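Local coordinates for protein precorrin-2 dehydrogenase (Bacillus megaterium, PDB 3DFZ) that catalyses the NAD-dependent dehydrogenation of precorrin-2 to sirohydrochlorin, a shared precursor of siroheme and of anaerobically made adenosylcobalamin, at residues I68-W71 / E72-Q76; R192-E195 / L196-I200; I200-D203 / Q204-L207. One frame throughout, in Å; residues are numbered along the deposited sequence. Where two conformers were deposited one is given.

Contact 1 (I68-W71 / E72-Q76); sequences INEW and EAKGQ
Trp71 and Gln76 meet where helix 66-73 gives out. The backbone N of Gln76 donates to Trp71 O at 3.0 Å, and its amide oxygen comes obliquely to the CD1 side of the pyrrole ring, OE1 lying 3.3 Å from Trp71 CD1. The amide and indole planes stand 77° apart. With CG anti to the carbonyl carbon (chi1 -67°) and the chain extended beyond it, Gln76 reaches back alongside the last turn. In the same final turn, Glu70 and Lys74 pair from i to i+4. Glu70 bends at chi2 (57°), which brings its carboxylate round to the lysine, and OE2 makes a salt bridge of 3.5 Å to Lys74 NZ while also lying against CE. The aliphatic part of Lys74 runs over Glu70 O, its CG 3.1 Å away. Beneath these side chains, Glu72 N to Ile68 O and Ala73 N to Asn69 O, both 2.8 Å, are regular helical bonds, whereas the two bonds from Lys74 N to Glu70 O and Trp71 O are weak. Gly75, with positive phi, then turns the chain out of the helix in a Schellman motif: Gln76 N to Trp71 O is its outer bond, Gly75 N to Glu72 O (2.9 Å) its inner one. Of the remaining polar ends, Asn69 ND2 bonds Ser65 O, and the Glu72 carboxylate forms a salt bridge with Arg81. This is the helix of the beta-alpha-beta unit 56-60, 66-73, 77-80 in the Rossmann-type, probably NAD-binding domain, and the short turn after it leads into strand 77-80. Trp71 packs on Thr44, Ile47 and Lys48 of helix 41-50, while Ile68 rests on Leu77 and Val79 of the strand that follows.

Contact 2 (R192-E195 / L196-I200); sequences RKHE and LLTEI
Leu196 lies under the guanidinium of Arg192, its CG 3.8 Å from NH2 and set over one face toward the rim. Arg192 is bent at chi2 and chi3 (-90° and 67°), and this curl folds the charged end back along the helix onto the leucine. Leu196 is the buried residue of the pair, closed off by Phe215 and Ile219, and its N donates to Arg192 O at 3.1 Å. Beside it, Leu197 sets CD1 against Lys193 O and reaches Arg180 and Ile183 of helix 168-184. These i to i+4 pairs belong to helix 190-199 of the all-helical C-terminal part, where the leucines provide the inward face between helices 168-184 and 209-218. The looser part is the pairing of Arg192 with the exposed Glu195: OE2 stands 3.4 Å from Arg192 NH2, a salt bridge of charge alone, since the oxygen lies well out of the guanidinium plane and no N-H points at it. A further side meets the second subunit. There His194 O accepts from Thr198 N at 2.9 Å; Thr198 OG1 also approaches His194 O, but at 2.5 Å the distance is implausibly short and its exact value doubtful. The same hydroxyl sits over the centre of the His194 ring, 3.6 Å above its plane; His194 was modelled in two conformers, which makes the ring contact less certain. Both His194 and Thr198 also pack on Leu152 of the second subunit.

Contact 3 (I200-D203 / Q204-L207); sequences IIDD and QYRL
Gln204 touches the preceding loop through its CB, 3.4 Å from Asp202 OD1, while its extended chain carries the amide away to Lys211, which bonds OE1. Tyr205 engages the loop through both its backbone and its ring. Its N donates to Asp202 OD1 at 2.9 Å, meeting that oxygen nearly along its C-O axis; Asp202 thus serves as N-cap of helix 203-207. Asp202 CG lies between its own backbone N and carbonyl carbon (chi1 65°), which turns the carboxylate back over the first turn. The same carboxylate borders the tyrosine ring at its edge, with OD1 3.4 Å from Tyr205 CD1 and the two planes 39° apart. One face of the ring is covered by Ile200: CA sits 3.7 Å from the centroid, 12° off the normal, a CH-pi contact, and CG2 adds an apolar touch at CE2. Phe215 of helix 209-218 also packs on both residues. Arg206 follows, its N bonded weakly to Asp202 O. Its side chain runs beside that of Asp203, bends at chi3, and delivers NH2 to Asp203 OD1 at 2.9 Å. That oxygen lies in the guanidinium plane, but the arginine reaches it from above the carboxylate plane, the two planes being almost perpendicular. NE donates to a water at 2.9 Å that returns a weak bond to Asp202 O, and NH1 bonds Ser168 OG. Leu207 ends the segment by laying CD1 over a face of the Arg206 guanidinium, with CB and CG against Asp203 O. Two acidic residues therefore open this short helix, where they would probably interact favourably with its dipole: one accepts a backbone N-H, the other is balanced by Arg206.

How the contacts relate
From the N terminus, contact 1 comes first, closing helix 66-73 in the probably NAD-binding domain, within the beta-alpha-beta unit that ends in strand 77-80. The chain then completes the parallel sheet and passes helices 151-164 and 168-184 before contact 2 opens on helix 190-199. Contact 3 begins on Ile200, where contact 2 ends; through it the two join helix 190-199 to helix 203-207 in the helical C-terminal part. All three are local and in series, none nested or crossed. The centres of contacts 2 and 3 are about 13 Å apart. Contact 1 lies on the opposite side of the chain's centre, about 44 Å and 42 Å from them, centre to centre.

Contact 1 (I68-W71 / E72-Q76)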
ATOM      1  N   ILE B  68      -8.009   3.929  23.698  1.00 19.12           N
ATOM      2  CA  ILE B  68      -6.753   4.663  23.752  1.00 17.59           C
ATOM      3  C   ILE B  68      -6.222   4.726  25.206  1.00 17.40           C
ATOM      4  O   ILE B  68      -5.044   4.468  25.456  1.00 16.28           O
ATOM      5  CB  ILE B  68      -6.846   6.060  23.074  1.00 17.34           C
ATOM      6  CG1 ILE B  68      -7.264   5.914  21.597  1.00 17.65           C
ATOM      7  CG2 ILE B  68      -5.507   6.791  23.152  1.00 15.77           C
ATOM      8  CD1 ILE B  68      -7.712   7.222  20.901  1.00 17.82           C
ATOM      9  N   ASN B  69      -7.112   5.026  26.152  1.00 18.48           N
ATOM     10  CA  ASN B  69      -6.785   4.989  27.577  1.00 18.40           C
ATOM     11  C   ASN B  69      -6.202   3.672  28.041  1.00 18.20           C
ATOM     12  O   ASN B  69      -5.196   3.659  28.747  1.00 17.57           O
ATOM     13  CB  ASN B  69      -8.007   5.355  28.422  1.00 19.78           C
ATOM     14  CG  ASN B  69      -8.100   6.827  28.671  1.00 19.83           C
ATOM     15  OD1 ASN B  69      -7.308   7.365  29.421  1.00 19.72           O
ATOM     16  ND2 ASN B  69      -9.063   7.499  28.040  1.00 21.12           N
ATOM     17  N   GLU B  70      -6.827   2.569  27.636  1.00 19.03           N
ATOM     18  CA  GLU B  70      -6.346   1.224  27.980  1.00 19.16           C
ATOM     19  C   GLU B  70      -4.967   0.930  27.363  1.00 17.84           C
ATOM     20  O   GLU B  70      -4.111   0.322  28.020  1.00 17.65           O
ATOM     21  CB  GLU B  70      -7.375   0.165  27.574  1.00 20.55           C
ATOM     22  CG  GLU B  70      -7.004  -1.306  27.873  1.00 22.45           C
ATOM     23  CD  GLU B  70      -6.688  -1.639  29.354  1.00 24.26           C
ATOM     24  OE1 GLU B  70      -6.782  -0.768  30.259  1.00 24.39           O
ATOM     25  OE2 GLU B  70      -6.329  -2.814  29.607  1.00 25.83           O
ATOM     26  N   TRP B  71      -4.768   1.359  26.115  1.00 16.82           N
ATOM     27  CA  TRP B  71      -3.476   1.257  25.437  1.00 15.72           C
ATOM     28  C   TRP B  71      -2.394   2.126  26.102  1.00 14.58           C
ATOM     29  O   TRP B  71      -1.253   1.707  26.235  1.00 13.98           O
ATOM     30  CB  TRP B  71      -3.608   1.634  23.953  1.00 15.38           C
ATOM     31  CG  TRP B  71      -4.430   0.661  23.135  1.00 16.38           C
ATOM     32  CD1 TRP B  71      -4.487  -0.695  23.284  1.00 16.95           C
ATOM     33  CD2 TRP B  71      -5.284   0.980  22.024  1.00 16.80           C
ATOM     34  NE1 TRP B  71      -5.322  -1.241  22.338  1.00 17.98           N
ATOM     35  CE2 TRP B  71      -5.825  -0.238  21.552  1.00 17.98           C
ATOM     36  CE3 TRP B  71      -5.632   2.175  21.374  1.00 16.54           C
ATOM     37  CZ2 TRP B  71      -6.717  -0.298  20.460  1.00 18.85           C
ATOM     38  CZ3 TRP B  71      -6.517   2.115  20.280  1.00 17.44           C
ATOM     39  CH2 TRP B  71      -7.052   0.886  19.847  1.00 18.28           C
ATOM     40  N   GLU B  72      -2.769   3.331  26.508  1.00 14.43           N
ATOM     41  CA  GLU B  72      -1.896   4.195  27.295  1.00 14.12           C
ATOM     42  C   GLU B  72      -1.511   3.521  28.618  1.00 14.42           C
ATOM     43  O   GLU B  72      -0.324   3.460  28.966  1.00 14.00           O
ATOM     44  CB  GLU B  72      -2.589   5.538  27.563  1.00 14.59           C
ATOM     45  CG  GLU B  72      -1.638   6.653  27.982  1.00 14.00           C
ATOM     46  CD  GLU B  72      -2.248   7.612  29.012  1.00 14.85           C
ATOM     47  OE1 GLU B  72      -3.325   7.287  29.611  1.00 14.83           O
ATOM     48  OE2 GLU B  72      -1.612   8.676  29.227  1.00 13.36           O
ATOM     49  N   ALA B  73      -2.514   2.983  29.321  1.00 15.16           N
ATOM     50  CA  ALA B  73      -2.312   2.302  30.594  1.00 15.51           C
ATOM     51  C   ALA B  73      -1.532   1.006  30.438  1.00 15.60           C
ATOM     52  O   ALA B  73      -0.904   0.532  31.389  1.00 15.84           O
ATOM     53  CB  ALA B  73      -3.645   2.048  31.284  1.00 16.55           C
ATOM     54  N   LYS B  74      -1.574   0.430  29.235  1.00 15.63           N
ATOM     55  CA  LYS B  74      -0.802  -0.770  28.924  1.00 15.73           C
ATOM     56  C   LYS B  74       0.619  -0.416  28.448  1.00 14.78           C
ATOM     57  O   LYS B  74       1.459  -1.312  28.245  1.00 14.98           O
ATOM     58  CB  LYS B  74      -1.536  -1.637  27.905  1.00 16.45           C
ATOM     59  CG  LYS B  74      -2.683  -2.441  28.503  1.00 18.19           C
ATOM     60  CD  LYS B  74      -3.506  -3.096  27.402  1.00 20.32           C
ATOM     61  CE  LYS B  74      -4.218  -4.336  27.921  1.00 23.29           C
ATOM     62  NZ  LYS B  74      -5.223  -4.853  26.943  1.00 25.02           N
ATOM     63  N   GLY B  75       0.876   0.890  28.290  1.00 13.77           N
ATOM     64  CA  GLY B  75       2.194   1.417  27.897  1.00 12.99           C
ATOM     65  C   GLY B  75       2.546   1.032  26.474  1.00 12.72           C
ATOM     66  O   GLY B  75       3.595   0.430  26.221  1.00 12.99           O
ATOM     67  N   GLN B  76       1.653   1.369  25.547  1.00 12.47           N
ATOM     68  CA  GLN B  76       1.847   1.078  24.115  1.00 12.15           C
ATOM     69  C   GLN B  76       1.895   2.371  23.331  1.00 11.11           C
ATOM     70  O   GLN B  76       2.353   2.411  22.202  1.00 10.86           O
ATOM     71  CB  GLN B  76       0.713   0.202  23.604  1.00 12.76           C
ATOM     72  CG  GLN B  76       0.735  -1.185  24.212  1.00 14.65           C
ATOM     73  CD  GLN B  76      -0.544  -1.930  23.978  1.00 16.24           C
ATOM     74  OE1 GLN B  76      -1.583  -1.607  24.558  1.00 17.59           O
ATOM     75  NE2 GLN B  76      -0.483  -2.932  23.127  1.00 17.41           N
TER

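Contact 2 (R192-E195 / L196-I200)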
ATOM      1  N   ARG B 192      16.269 -26.628  -6.656  1.00 31.53           N
ATOM      2  CA  ARG B 192      15.372 -27.623  -6.068  1.00 25.87           C
ATOM      3  C   ARG B 192      14.365 -26.961  -5.115  1.00 20.53           C
ATOM      4  O   ARG B 192      13.194 -27.319  -5.123  1.00 17.82           O
ATOM      5  CB  ARG B 192      16.138 -28.757  -5.363  1.00 25.64           C
ATOM      6  CG  ARG B 192      16.236 -30.055  -6.170  1.00 29.15           C
ATOM      7  CD  ARG B 192      15.059 -31.011  -5.894  1.00 27.48           C
ATOM      8  NE  ARG B 192      13.765 -30.498  -6.372  1.00 26.22           N
ATOM      9  CZ  ARG B 192      12.604 -31.151  -6.284  1.00 25.18           C
ATOM     10  NH1 ARG B 192      12.544 -32.362  -5.739  1.00 26.44           N
ATOM     11  NH2 ARG B 192      11.498 -30.595  -6.755  1.00 24.76           N
ATOM     12  N   LYS B 193      14.836 -25.997  -4.319  1.00 32.04           N
ATOM     13  CA  LYS B 193      13.979 -25.255  -3.394  1.00 29.37           C
ATOM     14  C   LYS B 193      12.824 -24.564  -4.127  1.00 27.69           C
ATOM     15  O   LYS B 193      11.675 -24.634  -3.676  1.00 25.38           O
ATOM     16  CB  LYS B 193      14.766 -24.225  -2.574  1.00 29.90           C
ATOM     17  CG  LYS B 193      15.817 -24.799  -1.615  1.00 31.27           C
ATOM     18  CD  LYS B 193      16.349 -23.722  -0.658  1.00 31.40           C
ATOM     19  CE  LYS B 193      17.649 -24.116   0.025  1.00 33.79           C
ATOM     20  NZ  LYS B 193      17.639 -25.506   0.553  1.00 33.81           N
ATOM     21  N   HIS B 194      13.147 -23.929  -5.258  1.00 28.82           N
ATOM     22  CA  HIS B 194      12.186 -23.190  -6.069  0.50 27.92           C
ATOM     23  C   HIS B 194      11.111 -24.109  -6.650  1.00 26.77           C
ATOM     24  O   HIS B 194       9.926 -23.773  -6.677  1.00 25.08           O
ATOM     25  CB  HIS B 194      12.924 -22.447  -7.193  0.50 30.12           C
ATOM     26  CG  HIS B 194      12.016 -21.698  -8.122  0.50 29.99           C
ATOM     27  ND1 HIS B 194      11.714 -22.153  -9.392  0.50 31.23           N
ATOM     28  CD2 HIS B 194      11.335 -20.529  -7.961  0.50 29.00           C
ATOM     29  CE1 HIS B 194      10.891 -21.293  -9.974  0.50 30.63           C
ATOM     30  NE2 HIS B 194      10.645 -20.300  -9.128  0.50 29.26           N
ATOM     31  N   GLU B 195      11.550 -25.266  -7.126  1.00 27.93           N
ATOM     32  CA  GLU B 195      10.682 -26.246  -7.745  1.00 27.33           C
ATOM     33  C   GLU B 195       9.656 -26.711  -6.719  1.00 24.63           C
ATOM     34  O   GLU B 195       8.470 -26.823  -7.027  1.00 23.24           O
ATOM     35  CB  GLU B 195      11.533 -27.424  -8.227  1.00 29.74           C
ATOM     36  CG  GLU B 195      10.894 -28.344  -9.271  1.00 31.47           C
ATOM     37  CD  GLU B 195      11.950 -29.100 -10.100  1.00 36.33           C
ATOM     38  OE1 GLU B 195      12.821 -28.418 -10.699  1.00 38.62           O
ATOM     39  OE2 GLU B 195      11.917 -30.365 -10.152  1.00 37.28           O
ATOM     40  N   LEU B 196      10.141 -26.986  -5.509  1.00 23.72           N
ATOM     41  CA  LEU B 196       9.322 -27.431  -4.390  1.00 21.48           C
ATOM     42  C   LEU B 196       8.298 -26.367  -3.979  1.00 19.37           C
ATOM     43  O   LEU B 196       7.119 -26.657  -3.859  1.00 17.56           O
ATOM     44  CB  LEU B 196      10.206 -27.825  -3.191  1.00 21.86           C
ATOM     45  CG  LEU B 196      10.958 -29.157  -3.269  1.00 23.40           C
ATOM     46  CD1 LEU B 196      12.041 -29.264  -2.185  1.00 24.08           C
ATOM     47  CD2 LEU B 196       9.983 -30.352  -3.200  1.00 22.07           C
ATOM     48  N   LEU B 197       8.763 -25.138  -3.783  1.00 19.50           N
ATOM     49  CA  LEU B 197       7.878 -24.025  -3.434  1.00 18.20           C
ATOM     50  C   LEU B 197       6.860 -23.635  -4.539  1.00 17.85           C
ATOM     51  O   LEU B 197       5.793 -23.086  -4.233  1.00 16.53           O
ATOM     52  CB  LEU B 197       8.702 -22.822  -2.962  1.00 18.85           C
ATOM     53  CG  LEU B 197       9.471 -22.999  -1.647  1.00 18.94           C
ATOM     54  CD1 LEU B 197      10.724 -22.126  -1.616  1.00 20.24           C
ATOM     55  CD2 LEU B 197       8.601 -22.717  -0.459  1.00 17.06           C
ATOM     56  N   THR B 198       7.183 -23.951  -5.799  1.00 19.02           N
ATOM     57  CA  THR B 198       6.268 -23.772  -6.944  1.00 19.02           C
ATOM     58  C   THR B 198       5.179 -24.834  -6.962  1.00 17.76           C
ATOM     59  O   THR B 198       4.007 -24.542  -7.224  1.00 16.61           O
ATOM     60  CB  THR B 198       7.031 -23.873  -8.295  1.00 21.12           C
ATOM     61  OG1 THR B 198       8.158 -23.008  -8.251  1.00 22.96           O
ATOM     62  CG2 THR B 198       6.157 -23.456  -9.467  1.00 21.71           C
ATOM     63  N   GLU B 199       5.609 -26.066  -6.695  1.00 18.08           N
ATOM     64  CA  GLU B 199       4.818 -27.292  -6.801  1.00 17.78           C
ATOM     65  C   GLU B 199       3.486 -27.201  -6.029  1.00 15.59           C
ATOM     66  O   GLU B 199       2.450 -27.695  -6.473  1.00 15.25           O
ATOM     67  CB  GLU B 199       5.671 -28.455  -6.263  1.00 18.85           C
ATOM     68  CG  GLU B 199       5.093 -29.844  -6.471  1.00 20.74           C
ATOM     69  CD  GLU B 199       6.160 -30.929  -6.512  1.00 24.79           C
ATOM     70  OE1 GLU B 199       6.707 -31.264  -5.426  1.00 24.98           O
ATOM     71  OE2 GLU B 199       6.452 -31.453  -7.632  1.00 27.43           O
ATOM     72  N   ILE B 200       3.536 -26.508  -4.902  1.00 14.02           N
ATOM     73  CA  ILE B 200       2.494 -26.527  -3.906  1.00 12.22           C
ATOM     74  C   ILE B 200       1.493 -25.395  -4.095  1.00 11.50           C
ATOM     75  O   ILE B 200       0.680 -25.160  -3.223  1.00 10.25           O
ATOM     76  CB  ILE B 200       3.115 -26.491  -2.452  1.00 12.03           C
ATOM     77  CG1 ILE B 200       3.996 -25.265  -2.256  1.00 11.81           C
ATOM     78  CG2 ILE B 200       3.881 -27.763  -2.194  1.00 12.20           C
ATOM     79  CD1 ILE B 200       4.598 -25.094  -0.788  1.00 11.73           C
TER

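Contact 3 (I200-D203 / Q204-L207)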
ATOM      1  N   ILE B 200       3.536 -26.508  -4.902  1.00 14.02           N
ATOM      2  CA  ILE B 200       2.494 -26.527  -3.906  1.00 12.22           C
ATOM      3  C   ILE B 200       1.493 -25.395  -4.095  1.00 11.50           C
ATOM      4  O   ILE B 200       0.680 -25.160  -3.223  1.00 10.25           O
ATOM      5  CB  ILE B 200       3.115 -26.491  -2.452  1.00 12.03           C
ATOM      6  CG1 ILE B 200       3.996 -25.265  -2.256  1.00 11.81           C
ATOM      7  CG2 ILE B 200       3.881 -27.763  -2.194  1.00 12.20           C
ATOM      8  CD1 ILE B 200       4.598 -25.094  -0.788  1.00 11.73           C
ATOM      9  N   ILE B 201       1.596 -24.680  -5.222  1.00 12.12           N
ATOM     10  CA  ILE B 201       0.640 -23.642  -5.586  1.00 11.89           C
ATOM     11  C   ILE B 201      -0.368 -24.147  -6.636  1.00 12.25           C
ATOM     12  O   ILE B 201      -0.143 -24.011  -7.831  1.00 13.58           O
ATOM     13  CB  ILE B 201       1.352 -22.355  -6.116  1.00 12.64           C
ATOM     14  CG1 ILE B 201       2.432 -21.846  -5.139  1.00 12.94           C
ATOM     15  CG2 ILE B 201       0.352 -21.245  -6.442  1.00 12.23           C
ATOM     16  CD1 ILE B 201       2.006 -21.696  -3.668  1.00 10.13           C
ATOM     17  N   ASP B 202      -1.450 -24.761  -6.170  1.00 11.73           N
ATOM     18  CA  ASP B 202      -2.669 -24.981  -6.957  1.00 11.99           C
ATOM     19  C   ASP B 202      -3.904 -25.182  -6.037  1.00 11.11           C
ATOM     20  O   ASP B 202      -3.763 -25.223  -4.829  1.00 10.47           O
ATOM     21  CB  ASP B 202      -2.509 -26.130  -7.962  1.00 12.67           C
ATOM     22  CG  ASP B 202      -2.315 -27.483  -7.306  1.00 12.75           C
ATOM     23  OD1 ASP B 202      -2.984 -27.804  -6.313  1.00 12.56           O
ATOM     24  OD2 ASP B 202      -1.491 -28.262  -7.819  1.00 15.19           O
ATOM     25  N   ASP B 203      -5.096 -25.331  -6.627  1.00 11.30           N
ATOM     26  CA  ASP B 203      -6.354 -25.504  -5.870  1.00 10.68           C
ATOM     27  C   ASP B 203      -6.397 -26.772  -5.018  1.00  9.90           C
ATOM     28  O   ASP B 203      -6.974 -26.782  -3.917  1.00  9.43           O
ATOM     29  CB  ASP B 203      -7.563 -25.462  -6.821  1.00 11.61           C
ATOM     30  CG  ASP B 203      -7.810 -24.077  -7.414  1.00 12.61           C
ATOM     31  OD1 ASP B 203      -7.514 -23.071  -6.733  1.00 13.60           O
ATOM     32  OD2 ASP B 203      -8.349 -23.989  -8.544  1.00 14.00           O
ATOM     33  N   GLN B 204      -5.783 -27.827  -5.525  1.00  9.95           N
ATOM     34  CA  GLN B 204      -5.767 -29.117  -4.829  1.00  9.91           C
ATOM     35  C   GLN B 204      -4.891 -29.151  -3.564  1.00  9.39           C
ATOM     36  O   GLN B 204      -5.216 -29.871  -2.620  1.00  9.05           O
ATOM     37  CB  GLN B 204      -5.323 -30.234  -5.775  1.00 10.75           C
ATOM     38  CG  GLN B 204      -5.794 -31.599  -5.380  1.00 10.71           C
ATOM     39  CD  GLN B 204      -5.268 -32.636  -6.349  1.00 13.44           C
ATOM     40  OE1 GLN B 204      -4.064 -32.871  -6.402  1.00 14.55           O
ATOM     41  NE2 GLN B 204      -6.163 -33.249  -7.141  1.00 13.49           N
ATOM     42  N   TYR B 205      -3.777 -28.410  -3.563  1.00  9.27           N
ATOM     43  CA  TYR B 205      -2.966 -28.266  -2.355  1.00  8.81           C
ATOM     44  C   TYR B 205      -3.724 -27.533  -1.290  1.00  8.59           C
ATOM     45  O   TYR B 205      -3.608 -27.874  -0.119  1.00  8.81           O
ATOM     46  CB  TYR B 205      -1.634 -27.559  -2.643  1.00  9.06           C
ATOM     47  CG  TYR B 205      -0.565 -28.541  -3.071  1.00  9.50           C
ATOM     48  CD1 TYR B 205      -0.321 -28.792  -4.423  1.00  9.68           C
ATOM     49  CD2 TYR B 205       0.140 -29.273  -2.119  1.00  9.23           C
ATOM     50  CE1 TYR B 205       0.634 -29.700  -4.820  1.00 11.37           C
ATOM     51  CE2 TYR B 205       1.106 -30.205  -2.503  1.00 11.50           C
ATOM     52  CZ  TYR B 205       1.346 -30.414  -3.866  1.00 12.73           C
ATOM     53  OH  TYR B 205       2.316 -31.322  -4.265  1.00 14.50           O
ATOM     54  N   ARG B 206      -4.502 -26.534  -1.703  1.00  8.69           N
ATOM     55  CA  ARG B 206      -5.354 -25.768  -0.791  1.00  8.91           C
ATOM     56  C   ARG B 206      -6.495 -26.606  -0.170  1.00  8.92           C
ATOM     57  O   ARG B 206      -6.837 -26.418   1.003  1.00  9.59           O
ATOM     58  CB  ARG B 206      -5.938 -24.544  -1.515  1.00  9.13           C
ATOM     59  CG  ARG B 206      -6.825 -23.682  -0.628  1.00  9.83           C
ATOM     60  CD  ARG B 206      -7.090 -22.317  -1.194  1.00 10.16           C
ATOM     61  NE  ARG B 206      -7.530 -22.390  -2.593  1.00 10.73           N
ATOM     62  CZ  ARG B 206      -8.796 -22.391  -2.999  1.00 11.00           C
ATOM     63  NH1 ARG B 206      -9.782 -22.315  -2.095  1.00 11.35           N
ATOM     64  NH2 ARG B 206      -9.074 -22.487  -4.306  1.00  9.85           N
ATOM     65  N   LEU B 207      -7.042 -27.545  -0.940  1.00  8.80           N
ATOM     66  CA  LEU B 207      -8.376 -28.113  -0.669  1.00  8.73           C
ATOM     67  C   LEU B 207      -8.289 -29.601  -0.413  1.00  8.71           C
ATOM     68  O   LEU B 207      -9.290 -30.268  -0.241  1.00  9.02           O
ATOM     69  CB  LEU B 207      -9.352 -27.773  -1.825  1.00  9.10           C
ATOM     70  CG  LEU B 207      -9.682 -26.263  -1.979  1.00  8.65           C
ATOM     71  CD1 LEU B 207     -10.396 -25.878  -3.270  1.00  8.71           C
ATOM     72  CD2 LEU B 207     -10.447 -25.719  -0.770  1.00  8.33           C
TER
HETATM   73  O   HOH W   1      -4.927 -22.357  -3.958  1.00 28.55           O